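Aerobactin synthase IucA (Klebsiella pneumoniae subsp. pneumoniae, PDB 5JM8) probably catalyses an ATP- and magnesium-dependent ligation in the assembly of the siderophore aerobactin, as an NIS (NRPS-independent siderophore) synthetase. Local coordinates at residues E133-F138 with V383-D388. Residues are numbered along the deposited sequence; the frame is centred on the assembly and turned at random.
Sequences EKALNF and VKRLSD
Arg385 reaches from helix 378-390 to the segment 133-138, extended from Lys134 to Asn137, and lays one face of its guanidinium group against the peptide link between Lys134 and Ala135. The tight part of the contact is this flat, nearly parallel overlap: the carbonyl carbon of Lys134 sits over the centre of the group, 3.5 Å from Arg385 CZ, while Ala135 N lies over the same face but nearer the rim. At one end of the group, Arg385 NH2 comes within 3.6 Å of Ala135 CA. The arginine chain is extended as far as CD and then bends (chi3 -59°), and chi4 (-89°) sets the guanidinium plane flat against the loop backbone. Ala135 and Arg385 also touch Gln360 on strand 360-363. A water links the two sides, accepting from Arg385 NH2 at 3.0 Å and donating a short bond of 2.5 Å to Lys134 O. A salt bridge from Arg385 NE to Asp438, between strands 431-435 and 440-445, probably helps hold the group's orientation and balance its charge.

The rest is loose and exposed. The side chains of Glu133 and Lys134 leave their CA atoms pointing away from the helix, and Glu133 OE1 hydrogen-bonds His176 of the second subunit. The contact is a peripheral, water-bridged surface link, a guanidinium face against a peptide, between the loop preceding helix 138-142, N-capped by Asn137, and helix 378-390 in this IucA/IucC-family synthetase.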
loop_
_atom_site.group_PDB
_atom_site.type_symbol
_atom_site.label_atom_id
_atom_site.label_comp_id
_atom_site.label_asym_id
_atom_site.label_seq_id
_atom_site.Cartn_x
_atom_site.Cartn_y
_atom_site.Cartn_z
ATOM N N GLU A 133 -15.590 0.204 12.939
ATOM C CA GLU A 133 -15.008 1.518 12.693
ATOM C C GLU A 133 -14.829 1.833 11.216
ATOM O O GLU A 133 -14.733 2.998 10.828
ATOM C CB GLU A 133 -13.663 1.626 13.410
ATOM C CG GLU A 133 -13.790 1.553 14.925
ATOM C CD GLU A 133 -12.468 1.329 15.634
ATOM O OE1 GLU A 133 -11.469 0.986 14.967
ATOM O OE2 GLU A 133 -12.432 1.494 16.873
ATOM N N LYS A 134 -14.791 0.796 10.388
ATOM C CA LYS A 134 -14.533 0.982 8.972
ATOM C C LYS A 134 -15.005 -0.211 8.151
ATOM O O LYS A 134 -15.424 -1.229 8.699
ATOM C CB LYS A 134 -13.040 1.223 8.746
ATOM C CG LYS A 134 -12.164 0.109 9.274
ATOM C CD LYS A 134 -10.699 0.369 8.995
ATOM C CE LYS A 134 -9.869 -0.873 9.274
ATOM N NZ LYS A 134 -8.473 -0.735 8.792
ATOM N N ALA A 135 -14.928 -0.071 6.833
ATOM C CA ALA A 135 -15.351 -1.123 5.922
ATOM C C ALA A 135 -14.421 -2.329 6.016
ATOM O O ALA A 135 -13.195 -2.191 5.993
ATOM C CB ALA A 135 -15.397 -0.597 4.496
ATOM N N LEU A 136 -15.017 -3.512 6.109
ATOM C CA LEU A 136 -14.258 -4.749 6.230
ATOM C C LEU A 136 -13.778 -5.280 4.891
ATOM O O LEU A 136 -14.449 -5.111 3.871
ATOM C CB LEU A 136 -15.107 -5.819 6.916
ATOM C CG LEU A 136 -15.571 -5.519 8.341
ATOM C CD1 LEU A 136 -16.398 -6.674 8.853
ATOM C CD2 LEU A 136 -14.384 -5.264 9.245
ATOM N N ASN A 137 -12.616 -5.925 4.900
ATOM C CA ASN A 137 -12.161 -6.658 3.730
ATOM C C ASN A 137 -12.680 -8.086 3.826
ATOM O O ASN A 137 -13.246 -8.477 4.846
ATOM C CB ASN A 137 -10.628 -6.613 3.595
ATOM C CG ASN A 137 -9.891 -7.399 4.680
ATOM O OD1 ASN A 137 -10.362 -8.419 5.178
ATOM N ND2 ASN A 137 -8.701 -6.923 5.027
ATOM N N PHE A 138 -12.475 -8.859 2.768
ATOM C CA PHE A 138 -13.005 -10.212 2.686
ATOM C C PHE A 138 -12.574 -11.086 3.859
ATOM O O PHE A 138 -13.396 -11.768 4.466
ATOM C CB PHE A 138 -12.570 -10.851 1.372
ATOM C CG PHE A 138 -12.974 -12.284 1.233
ATOM C CD1 PHE A 138 -14.261 -12.617 0.850
ATOM C CD2 PHE A 138 -12.066 -13.300 1.469
ATOM C CE1 PHE A 138 -14.638 -13.935 0.717
ATOM C CE2 PHE A 138 -12.438 -14.623 1.335
ATOM C CZ PHE A 138 -13.725 -14.940 0.958
ATOM N N VAL A 383 -24.354 0.697 7.143
ATOM C CA VAL A 383 -25.466 1.573 6.791
ATOM C C VAL A 383 -25.307 2.951 7.422
ATOM O O VAL A 383 -25.628 3.965 6.806
ATOM C CB VAL A 383 -26.810 0.961 7.232
ATOM C CG1 VAL A 383 -27.960 1.941 7.010
ATOM C CG2 VAL A 383 -27.065 -0.333 6.481
ATOM N N LYS A 384 -24.817 2.981 8.655
ATOM C CA LYS A 384 -24.572 4.239 9.349
ATOM C C LYS A 384 -23.467 5.046 8.667
ATOM O O LYS A 384 -23.507 6.275 8.657
ATOM C CB LYS A 384 -24.213 3.974 10.810
ATOM C CG LYS A 384 -25.427 3.779 11.706
ATOM C CD LYS A 384 -25.028 3.363 13.111
ATOM C CE LYS A 384 -26.199 3.474 14.076
ATOM N NZ LYS A 384 -25.752 3.395 15.493
ATOM N N ARG A 385 -22.485 4.352 8.098
ATOM C CA ARG A 385 -21.437 5.019 7.331
ATOM C C ARG A 385 -21.987 5.508 6.000
ATOM O O ARG A 385 -21.602 6.569 5.512
ATOM C CB ARG A 385 -20.253 4.085 7.090
ATOM C CG ARG A 385 -19.351 3.911 8.289
ATOM C CD ARG A 385 -18.061 3.229 7.900
ATOM N NE ARG A 385 -18.299 1.913 7.319
ATOM C CZ ARG A 385 -18.381 0.786 8.018
ATOM N NH1 ARG A 385 -18.244 0.803 9.338
ATOM N NH2 ARG A 385 -18.599 -0.364 7.395
ATOM N N LEU A 386 -22.883 4.721 5.417
ATOM C CA LEU A 386 -23.539 5.095 4.173
ATOM C C LEU A 386 -24.341 6.374 4.382
ATOM O O LEU A 386 -24.281 7.298 3.570
ATOM C CB LEU A 386 -24.442 3.960 3.688
ATOM C CG LEU A 386 -25.285 4.218 2.439
ATOM C CD1 LEU A 386 -24.402 4.562 1.251
ATOM C CD2 LEU A 386 -26.158 3.002 2.142
ATOM N N SER A 387 -25.077 6.422 5.487
ATOM C CA SER A 387 -25.894 7.583 5.827
ATOM C C SER A 387 -25.042 8.843 5.957
ATOM O O SER A 387 -25.327 9.860 5.323
ATOM C CB SER A 387 -26.660 7.328 7.130
ATOM O OG SER A 387 -27.376 8.478 7.542
ATOM N N ASP A 388 -23.993 8.766 6.770
ATOM C CA ASP A 388 -23.136 9.917 7.041
ATOM C C ASP A 388 -22.437 10.434 5.789
ATOM O O ASP A 388 -22.275 11.643 5.615
ATOM C CB ASP A 388 -22.083 9.561 8.093
ATOM C CG ASP A 388 -22.679 9.334 9.468
ATOM O OD1 ASP A 388 -23.740 9.922 9.770
ATOM O OD2 ASP A 388 -22.080 8.568 10.252
HETATM O O HOH W 1 -17.566 -2.280 9.510
#